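PDB 4HFQ: MutT/nudix family protein from Streptococcus pneumoniae, which hydrolyses UDP-linked precursors of peptidoglycan biosynthesis, acting as a UDP-X diphosphatase of the Nudix family. Local coordinates for residues V72-V77 / F148-L153. Sequence-based numbering, arbitrary orientation.
Sequences VRAWIV and FGCKLL. With SO4 (sulfate ion), chain F.
A chi1 of -60° sets CG2 of Ile-76 anti to its backbone N, where it meets Leu-152 CG at 3.7 Å; that CG lies anti to its own carbonyl carbon (chi1 -61°). The two side chains cross at about a right angle, and the tip atom Ile-76 CD1 reaches Leu-152 CD2 at 3.8 Å. On the same apolar face Cys-150 brings SG to 4.2 Å from Ala-74 CB, and Val-72 CG1 meets the ring of Phe-148 at its edge, 4.1 Å from CE2.

The backbones pair as parallel strands, Ala-74 beside Phe-148 and Trp-75 beside Gly-149, with their short axes 53° apart. Phe-148 N donates to Arg-73 O, Phe-148 O accepts from Trp-75 N at 2.8 Å, and Cys-150 N returns to Trp-75 O in a nearly straight bond. After Ile-76 and Cys-150 the chains part, and a water takes over the pairing: it accepts from Val-77 N and lies 2.7 Å from Cys-150 O, to which it can donate. At the other end Arg-73 turns away from the partner strand, and its NH1 hydrogen-bonds in the guanidinium plane to O4 of a sulfate ion (2.9 Å), probably from the crystallisation liquor.

This parallel pair belongs to the mixed sheet of the Nudix fold, an alpha-beta-alpha sandwich. Helix 106-118 packs on the face bearing Val-72, Ala-74, Phe-148 and Leu-152, whereas helix 184-194 receives Trp-75 on the other. Strand 93-99 borders 69-78, and strand 120-132 runs antiparallel to 143-153.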
loop_
_atom_site.group_PDB
_atom_site.type_symbol
_atom_site.label_atom_id
_atom_site.label_comp_id
_atom_site.label_asym_id
_atom_site.label_seq_id
_atom_site.Cartn_x
_atom_site.Cartn_y
_atom_site.Cartn_z
ATOM N N VAL A 72 -7.940 -2.397 7.315
ATOM C CA VAL A 72 -8.364 -1.471 8.392
ATOM C C VAL A 72 -8.516 -2.214 9.702
ATOM O O VAL A 72 -8.944 -3.371 9.719
ATOM C CB VAL A 72 -9.667 -0.686 8.047
ATOM C CG1 VAL A 72 -9.434 0.215 6.843
ATOM C CG2 VAL A 72 -10.868 -1.613 7.820
ATOM N N ARG A 73 -8.144 -1.549 10.794
ATOM C CA ARG A 73 -8.214 -2.138 12.128
ATOM C C ARG A 73 -8.719 -1.100 13.103
ATOM O O ARG A 73 -8.495 0.105 12.922
ATOM C CB ARG A 73 -6.855 -2.643 12.619
ATOM C CG ARG A 73 -6.243 -3.759 11.784
ATOM C CD ARG A 73 -7.017 -5.052 11.952
ATOM N NE ARG A 73 -6.903 -5.880 10.747
ATOM C CZ ARG A 73 -7.456 -7.077 10.603
ATOM N NH1 ARG A 73 -8.118 -7.646 11.609
ATOM N NH2 ARG A 73 -7.330 -7.731 9.462
ATOM N N ALA A 74 -9.394 -1.588 14.151
ATOM C CA ALA A 74 -9.942 -0.743 15.209
ATOM C C ALA A 74 -9.199 -0.964 16.523
ATOM O O ALA A 74 -9.035 -2.094 16.969
ATOM C CB ALA A 74 -11.418 -1.050 15.409
ATOM N N TRP A 75 -8.808 0.149 17.129
ATOM C CA TRP A 75 -8.188 0.189 18.448
ATOM C C TRP A 75 -9.192 0.765 19.418
ATOM O O TRP A 75 -9.488 1.950 19.387
ATOM C CB TRP A 75 -6.941 1.039 18.368
ATOM C CG TRP A 75 -6.216 1.222 19.664
ATOM C CD1 TRP A 75 -6.357 2.249 20.593
ATOM C CD2 TRP A 75 -5.170 0.345 20.191
ATOM N NE1 TRP A 75 -5.462 2.074 21.626
ATOM C CE2 TRP A 75 -4.730 0.945 21.449
ATOM C CE3 TRP A 75 -4.571 -0.839 19.752
ATOM C CZ2 TRP A 75 -3.742 0.362 22.228
ATOM C CZ3 TRP A 75 -3.575 -1.406 20.548
ATOM C CH2 TRP A 75 -3.162 -0.802 21.750
ATOM N N ILE A 76 -9.761 -0.128 20.231
ATOM C CA ILE A 76 -10.844 0.203 21.170
ATOM C C ILE A 76 -10.340 -0.107 22.573
ATOM O O ILE A 76 -10.037 -1.249 22.884
ATOM C CB ILE A 76 -12.075 -0.670 20.846
ATOM C CG1 ILE A 76 -12.553 -0.418 19.399
ATOM C CG2 ILE A 76 -13.195 -0.428 21.861
ATOM C CD1 ILE A 76 -13.280 -1.583 18.772
ATOM N N VAL A 77 -10.226 0.933 23.393
ATOM C CA VAL A 77 -9.735 0.759 24.775
ATOM C C VAL A 77 -10.836 1.057 25.776
ATOM O O VAL A 77 -11.471 2.105 25.694
ATOM C CB VAL A 77 -8.514 1.655 25.072
ATOM C CG1 VAL A 77 -8.101 1.587 26.549
ATOM C CG2 VAL A 77 -7.336 1.282 24.176
ATOM N N PHE A 148 -7.306 2.679 13.387
ATOM C CA PHE A 148 -8.092 3.801 13.863
ATOM C C PHE A 148 -8.423 3.634 15.333
ATOM O O PHE A 148 -8.877 2.570 15.756
ATOM C CB PHE A 148 -9.414 3.883 13.100
ATOM C CG PHE A 148 -9.259 4.197 11.633
ATOM C CD1 PHE A 148 -9.132 5.513 11.203
ATOM C CD2 PHE A 148 -9.272 3.176 10.689
ATOM C CE1 PHE A 148 -9.013 5.810 9.844
ATOM C CE2 PHE A 148 -9.169 3.466 9.332
ATOM C CZ PHE A 148 -9.034 4.778 8.918
ATOM N N GLY A 149 -8.191 4.679 16.117
ATOM C CA GLY A 149 -8.713 4.698 17.494
ATOM C C GLY A 149 -10.207 4.945 17.449
ATOM O O GLY A 149 -10.640 5.947 16.855
ATOM N N CYS A 150 -10.983 4.038 18.048
ATOM C CA CYS A 150 -12.451 4.083 17.990
ATOM C C CYS A 150 -13.073 3.897 19.360
ATOM O O CYS A 150 -12.479 3.302 20.248
ATOM C CB CYS A 150 -13.025 3.013 17.050
ATOM S SG CYS A 150 -12.387 3.028 15.372
ATOM N N LYS A 151 -14.282 4.426 19.499
ATOM C CA LYS A 151 -15.070 4.258 20.716
ATOM C C LYS A 151 -16.356 3.524 20.361
ATOM O O LYS A 151 -17.007 3.860 19.368
ATOM C CB LYS A 151 -15.363 5.633 21.313
ATOM C CG LYS A 151 -16.336 5.623 22.488
ATOM C CD LYS A 151 -16.595 7.030 22.996
ATOM C CE LYS A 151 -17.672 7.006 24.073
ATOM N NZ LYS A 151 -17.770 8.279 24.844
ATOM N N LEU A 152 -16.716 2.508 21.150
ATOM C CA LEU A 152 -17.952 1.755 20.928
ATOM C C LEU A 152 -19.146 2.523 21.485
ATOM O O LEU A 152 -19.017 3.223 22.489
ATOM C CB LEU A 152 -17.872 0.343 21.528
ATOM C CG LEU A 152 -16.777 -0.567 20.954
ATOM C CD1 LEU A 152 -16.842 -1.958 21.572
ATOM C CD2 LEU A 152 -16.879 -0.666 19.441
ATOM N N LEU A 153 -20.269 2.433 20.779
ATOM C CA LEU A 153 -21.521 3.089 21.179
ATOM C C LEU A 153 -22.560 2.014 21.550
ATOM O O LEU A 153 -22.256 1.129 22.344
ATOM C CB LEU A 153 -21.998 4.064 20.083
ATOM C CG LEU A 153 -20.977 5.079 19.546
ATOM C CD1 LEU A 153 -21.465 5.781 18.283
ATOM C CD2 LEU A 153 -20.571 6.096 20.610
HETATM S S SO4 F . -10.842 -10.381 11.952
HETATM O O1 SO4 F . -11.172 -11.810 12.188
HETATM O O2 SO4 F . -11.534 -9.937 10.720
HETATM O O3 SO4 F . -11.280 -9.561 13.099
HETATM O O4 SO4 F . -9.381 -10.211 11.791
HETATM O O HOH W 1 -11.319 3.385 22.684
#